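Aminoglycoside phosphotransferase (Alicyclobacillus acidocaldarius subsp. acidocaldarius, PDB 4PDY) probably transfers a phosphate group to a small-molecule substrate such as an aminoglycoside, using a fold like that of protein kinases. Local coordinates at residues A[23-26]-A[27-31]; A[97-101]-A[102-106]. All coordinates share one frame; numbering follows the deposited sequence.

Interaction 1: residues A[23-26]-A[27-31]; sequences IPQA and VVSKY
Ile-23 and Val-27 meet at about a right angle, four residues apart, where the chain enters the short helix 25-28. The CG2 methyl of Ile-23 approaches Val-27 CB to 3.7 Å. That methyl reaches Val-27 because it stands opposite the backbone N of Ile-23, with CG1 turned beside that N (chi1 -64°). Pro-24 sits at the N-cap position, and its carbonyl O accepts Val-27 N at 3.0 Å. Gln-25 O then receives Ser-29 N at 3.0 Å.

The polar side chains gather on the outer side of the turn. The Gln-25 chain bends at chi2 (60°), which brings its amide over to Ser-29. Gln-25 NE2 donates to Ser-29 OG at 3.0 Å, with the hydroxyl oxygen in the amide plane. Gln-25 NE2 also lies 3.7 Å from Val-28 CB. Lys-30 curls back, and its NZ gives a hydrogen bond of 2.8 Å to Ala-26 O from above the carbonyl plane.

The short helix lies against the beta sheet of what is probably a kinase-like lobe, ahead of its first strand 35-41. Val-27 packs on Val-98 and Tyr-105, and Ile-23 also rests on Tyr-105. The chemistry is thus two-sided: the apolar residues attach the turn to the sheet, while an amide and an ammonium group bond across its exposed side. The Lys-30 charge probably polarises the Ala-26 carbonyl.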
loop_
_atom_site.group_PDB
_atom_site.type_symbol
_atom_site.label_atom_id
_atom_site.label_comp_id
_atom_site.label_asym_id
_atom_site.label_seq_id
_atom_site.Cartn_x
_atom_site.Cartn_y
_atom_site.Cartn_z
ATOM N N ILE A 23 24.455 -6.875 -6.382
ATOM C CA ILE A 23 25.034 -6.131 -5.278
ATOM C C ILE A 23 26.555 -6.336 -5.301
ATOM O O ILE A 23 27.014 -7.461 -5.511
ATOM C CB ILE A 23 24.398 -6.557 -3.935
ATOM C CG1 ILE A 23 22.906 -6.197 -3.949
ATOM C CG2 ILE A 23 25.154 -5.972 -2.741
ATOM C CD1 ILE A 23 22.125 -6.646 -2.749
ATOM N N PRO A 24 27.341 -5.274 -5.065
ATOM C CA PRO A 24 28.789 -5.484 -5.052
ATOM C C PRO A 24 29.211 -6.498 -3.979
ATOM O O PRO A 24 28.682 -6.491 -2.880
ATOM C CB PRO A 24 29.351 -4.079 -4.766
ATOM C CG PRO A 24 28.288 -3.167 -5.252
ATOM C CD PRO A 24 27.000 -3.844 -4.947
ATOM N N GLN A 25 30.164 -7.366 -4.306
ATOM C CA GLN A 25 30.668 -8.348 -3.346
ATOM C C GLN A 25 31.152 -7.712 -2.065
ATOM O O GLN A 25 31.009 -8.298 -0.990
ATOM C CB GLN A 25 31.807 -9.158 -3.955
ATOM C CG GLN A 25 32.421 -10.214 -3.037
ATOM C CD GLN A 25 31.431 -11.272 -2.576
ATOM O OE1 GLN A 25 30.728 -11.883 -3.388
ATOM N NE2 GLN A 25 31.383 -11.507 -1.262
ATOM N N ALA A 26 31.729 -6.511 -2.140
ATOM C CA ALA A 26 32.245 -5.875 -0.927
ATOM C C ALA A 26 31.124 -5.648 0.100
ATOM O O ALA A 26 31.371 -5.670 1.298
ATOM C CB ALA A 26 32.957 -4.572 -1.245
ATOM N N VAL A 27 29.908 -5.427 -0.383
ATOM C CA VAL A 27 28.774 -5.232 0.537
ATOM C C VAL A 27 28.459 -6.564 1.234
ATOM O O VAL A 27 28.285 -6.629 2.453
ATOM C CB VAL A 27 27.543 -4.711 -0.204
ATOM C CG1 VAL A 27 26.333 -4.725 0.704
ATOM C CG2 VAL A 27 27.773 -3.299 -0.719
ATOM N N VAL A 28 28.399 -7.650 0.453
ATOM C CA VAL A 28 28.089 -8.960 0.999
ATOM C C VAL A 28 29.096 -9.321 2.093
ATOM O O VAL A 28 28.741 -9.859 3.152
ATOM C CB VAL A 28 28.175 -10.038 -0.108
ATOM C CG1 VAL A 28 27.774 -11.405 0.413
ATOM C CG2 VAL A 28 27.358 -9.686 -1.333
ATOM N N SER A 29 30.373 -9.017 1.826
ATOM C CA SER A 29 31.442 -9.351 2.742
ATOM C C SER A 29 31.497 -8.580 4.062
ATOM O O SER A 29 32.267 -8.908 4.947
ATOM C CB SER A 29 32.780 -9.228 1.997
ATOM O OG SER A 29 32.907 -10.296 1.075
ATOM N N LYS A 30 30.640 -7.560 4.209
ATOM C CA LYS A 30 30.510 -6.885 5.506
ATOM C C LYS A 30 29.707 -7.709 6.507
ATOM O O LYS A 30 29.821 -7.493 7.707
ATOM C CB LYS A 30 29.839 -5.511 5.346
ATOM C CG LYS A 30 30.603 -4.541 4.460
ATOM C CD LYS A 30 32.016 -4.322 4.960
ATOM C CE LYS A 30 32.834 -3.396 4.068
ATOM N NZ LYS A 30 33.102 -4.043 2.746
ATOM N N TYR A 31 28.930 -8.673 6.013
ATOM C CA TYR A 31 28.136 -9.540 6.869
ATOM C C TYR A 31 28.950 -10.788 7.219
ATOM O O TYR A 31 30.036 -11.022 6.659
ATOM C CB TYR A 31 26.821 -9.900 6.172
ATOM C CG TYR A 31 25.932 -8.693 5.981
ATOM C CD1 TYR A 31 26.082 -7.852 4.897
ATOM C CD2 TYR A 31 24.951 -8.382 6.909
ATOM C CE1 TYR A 31 25.278 -6.709 4.752
ATOM C CE2 TYR A 31 24.164 -7.246 6.786
ATOM C CZ TYR A 31 24.311 -6.439 5.688
ATOM O OH TYR A 31 23.547 -5.296 5.519
#

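Interaction 2: residues A[97-101]-A[102-106]; sequences YVRHG and DFTYY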
loop_
_atom_site.group_PDB
_atom_site.type_symbol
_atom_site.label_atom_id
_atom_site.label_comp_id
_atom_site.label_asym_id
_atom_site.label_seq_id
_atom_site.Cartn_x
_atom_site.Cartn_y
_atom_site.Cartn_z
ATOM N N TYR A 97 22.764 -1.619 8.315
ATOM C CA TYR A 97 22.830 -1.420 6.872
ATOM C C TYR A 97 24.289 -1.320 6.482
ATOM O O TYR A 97 25.144 -1.167 7.353
ATOM C CB TYR A 97 22.079 -0.117 6.477
ATOM C CG TYR A 97 22.694 1.113 7.118
ATOM C CD1 TYR A 97 23.833 1.706 6.614
ATOM C CD2 TYR A 97 22.190 1.599 8.294
ATOM C CE1 TYR A 97 24.427 2.775 7.238
ATOM C CE2 TYR A 97 22.764 2.689 8.935
ATOM C CZ TYR A 97 23.894 3.259 8.410
ATOM O OH TYR A 97 24.483 4.321 9.030
ATOM N N VAL A 98 24.517 -1.333 5.172
ATOM C CA VAL A 98 25.794 -0.970 4.575
ATOM C C VAL A 98 25.502 0.186 3.614
ATOM O O VAL A 98 24.613 0.080 2.786
ATOM C CB VAL A 98 26.451 -2.137 3.790
ATOM C CG1 VAL A 98 27.736 -1.706 3.114
ATOM C CG2 VAL A 98 26.727 -3.298 4.712
ATOM N N ARG A 99 26.301 1.232 3.705
ATOM C CA ARG A 99 26.191 2.360 2.793
ATOM C C ARG A 99 27.362 2.241 1.817
ATOM O O ARG A 99 28.515 2.227 2.244
ATOM C CB ARG A 99 26.267 3.671 3.575
ATOM C CG ARG A 99 26.138 4.921 2.756
ATOM C CD ARG A 99 24.699 5.138 2.340
ATOM N NE ARG A 99 24.622 6.335 1.553
ATOM C CZ ARG A 99 23.586 6.701 0.832
ATOM N NH1 ARG A 99 22.484 5.963 0.813
ATOM N NH2 ARG A 99 23.653 7.838 0.152
ATOM N N HIS A 100 27.069 2.173 0.528
ATOM C CA HIS A 100 28.131 2.032 -0.481
ATOM C C HIS A 100 27.623 2.513 -1.838
ATOM O O HIS A 100 26.512 2.165 -2.256
ATOM C CB HIS A 100 28.565 0.569 -0.571
ATOM C CG HIS A 100 29.747 0.327 -1.455
ATOM N ND1 HIS A 100 31.000 0.819 -1.173
ATOM C CD2 HIS A 100 29.875 -0.414 -2.582
ATOM C CE1 HIS A 100 31.847 0.412 -2.101
ATOM N NE2 HIS A 100 31.187 -0.332 -2.971
ATOM N N GLY A 101 28.436 3.312 -2.513
ATOM C CA GLY A 101 28.118 3.737 -3.864
ATOM C C GLY A 101 26.776 4.458 -3.975
ATOM O O GLY A 101 26.068 4.287 -4.958
ATOM N N ASP A 102 26.435 5.267 -2.955
ATOM C CA ASP A 102 25.193 6.039 -2.890
ATOM C C ASP A 102 23.935 5.229 -2.667
ATOM O O ASP A 102 22.851 5.756 -2.795
ATOM C CB ASP A 102 25.009 6.933 -4.126
ATOM C CG ASP A 102 24.063 8.104 -3.855
ATOM O OD1 ASP A 102 24.277 8.738 -2.800
ATOM O OD2 ASP A 102 23.111 8.324 -4.658
ATOM N N PHE A 103 24.084 3.963 -2.294
ATOM C CA PHE A 103 22.939 3.131 -1.913
ATOM C C PHE A 103 23.043 2.683 -0.458
ATOM O O PHE A 103 24.136 2.541 0.076
ATOM C CB PHE A 103 22.864 1.869 -2.781
ATOM C CG PHE A 103 22.523 2.127 -4.225
ATOM C CD1 PHE A 103 21.278 2.636 -4.586
ATOM C CD2 PHE A 103 23.442 1.864 -5.224
ATOM C CE1 PHE A 103 20.966 2.846 -5.914
ATOM C CE2 PHE A 103 23.131 2.052 -6.550
ATOM C CZ PHE A 103 21.896 2.553 -6.906
ATOM N N THR A 104 21.884 2.455 0.152
ATOM C CA THR A 104 21.788 1.888 1.478
ATOM C C THR A 104 21.304 0.452 1.301
ATOM O O THR A 104 20.231 0.217 0.786
ATOM C CB THR A 104 20.778 2.681 2.351
ATOM O OG1 THR A 104 21.216 4.043 2.447
ATOM C CG2 THR A 104 20.615 2.074 3.742
ATOM N N TYR A 105 22.125 -0.505 1.708
ATOM C CA TYR A 105 21.783 -1.918 1.639
ATOM C C TYR A 105 21.381 -2.420 3.007
ATOM O O TYR A 105 22.049 -2.128 3.994
ATOM C CB TYR A 105 22.998 -2.708 1.150
ATOM C CG TYR A 105 23.435 -2.361 -0.254
ATOM C CD1 TYR A 105 22.842 -2.976 -1.355
ATOM C CD2 TYR A 105 24.408 -1.403 -0.483
ATOM C CE1 TYR A 105 23.237 -2.673 -2.639
ATOM C CE2 TYR A 105 24.789 -1.070 -1.772
ATOM C CZ TYR A 105 24.188 -1.684 -2.846
ATOM O OH TYR A 105 24.598 -1.408 -4.130
ATOM N N TYR A 106 20.326 -3.221 3.046
ATOM C CA TYR A 106 19.983 -3.921 4.281
ATOM C C TYR A 106 19.475 -5.304 3.971
ATOM O O TYR A 106 18.982 -5.549 2.881
ATOM C CB TYR A 106 18.990 -3.098 5.145
ATOM C CG TYR A 106 17.641 -2.862 4.526
ATOM C CD1 TYR A 106 16.617 -3.771 4.688
ATOM C CD2 TYR A 106 17.365 -1.687 3.832
ATOM C CE1 TYR A 106 15.378 -3.595 4.113
ATOM C CE2 TYR A 106 16.115 -1.496 3.257
ATOM C CZ TYR A 106 15.113 -2.441 3.415
ATOM O OH TYR A 106 13.856 -2.270 2.866
HETATM O O HOH W 1 22.294 9.948 -1.418
HETATM O O HOH W 2 26.763 0.127 -4.239
#
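The guanidinium of Arg-99 lies with one face over the backbone of Asp-102 and Phe-103. The Asp-102 carbonyl carbon is 3.6 Å above its plane, offset toward the rim. The motif is a beta hairpin, strands 98-100 and 103-106, closed by a type I' turn from His-100 to Phe-103. It belongs to the six-stranded sheet, against strand 54-60. At the guanidinium edge a water lies in plane and joins Arg-99 NH2 to Asp-102 OD1. Arg-99 NH2 and Asp-102 OD1 also form a salt bridge of 3.1 Å, although the guanidinium and carboxylate planes are 72° apart. On this face Arg-99 and Thr-104 are a non-hydrogen-bonded pair. Arg-99 NH1 donates to Thr-104 OG1 at 2.8 Å, tilted 16° from the guanidinium plane. Arg-99 reaches both partners through a bend at chi2 (75°).

Thr-104 OG1 also bonds to Ile-62 O. A valine in place of Thr-104 would probably leave Arg-99 NH1 without this acceptor and Ile-62 O without its hydroxyl partner.

The other face carries Val-98, His-100, Phe-103 and Tyr-105. The Tyr-105 ring has Val-98 O and His-100 O at its edge. Its hydroxyl bonds to Arg-59, which also makes a cation-pi contact with Phe-103. Val-98 N to Tyr-105 O and Tyr-105 N to Val-98 O are both 2.8 Å, marking an antiparallel hydrogen-bonded pair. A second water bridges the turn to the Tyr-105 hydroxyl: it donates to His-100 O at 2.9 Å and lies 2.7 Å from Tyr-105 OH.

How the interactions relate
Following the chain from the N terminus, interaction 1 comes first and is complete before interaction 2 begins. Neither nests in nor crosses the other. Interaction 1 covers the short helix 25-28 and the type I turn 28-31 that follows, just ahead of strand 35-41. Interaction 2 closes the hairpin 97-106, whose second strand runs on in the six-stranded antiparallel sheet. Their centres are about 10 Å apart and the two touch directly. Pro-24 CD is 3.5 Å from Tyr-105 OH, and Tyr-31 CE1 is 3.7 Å from Val-98 CG2. The early helix and turn therefore pack on the Val-98 and Tyr-105 face of the hairpin, while Arg-99 and Thr-104 on the other face meet Pro-64 of helix 64-79.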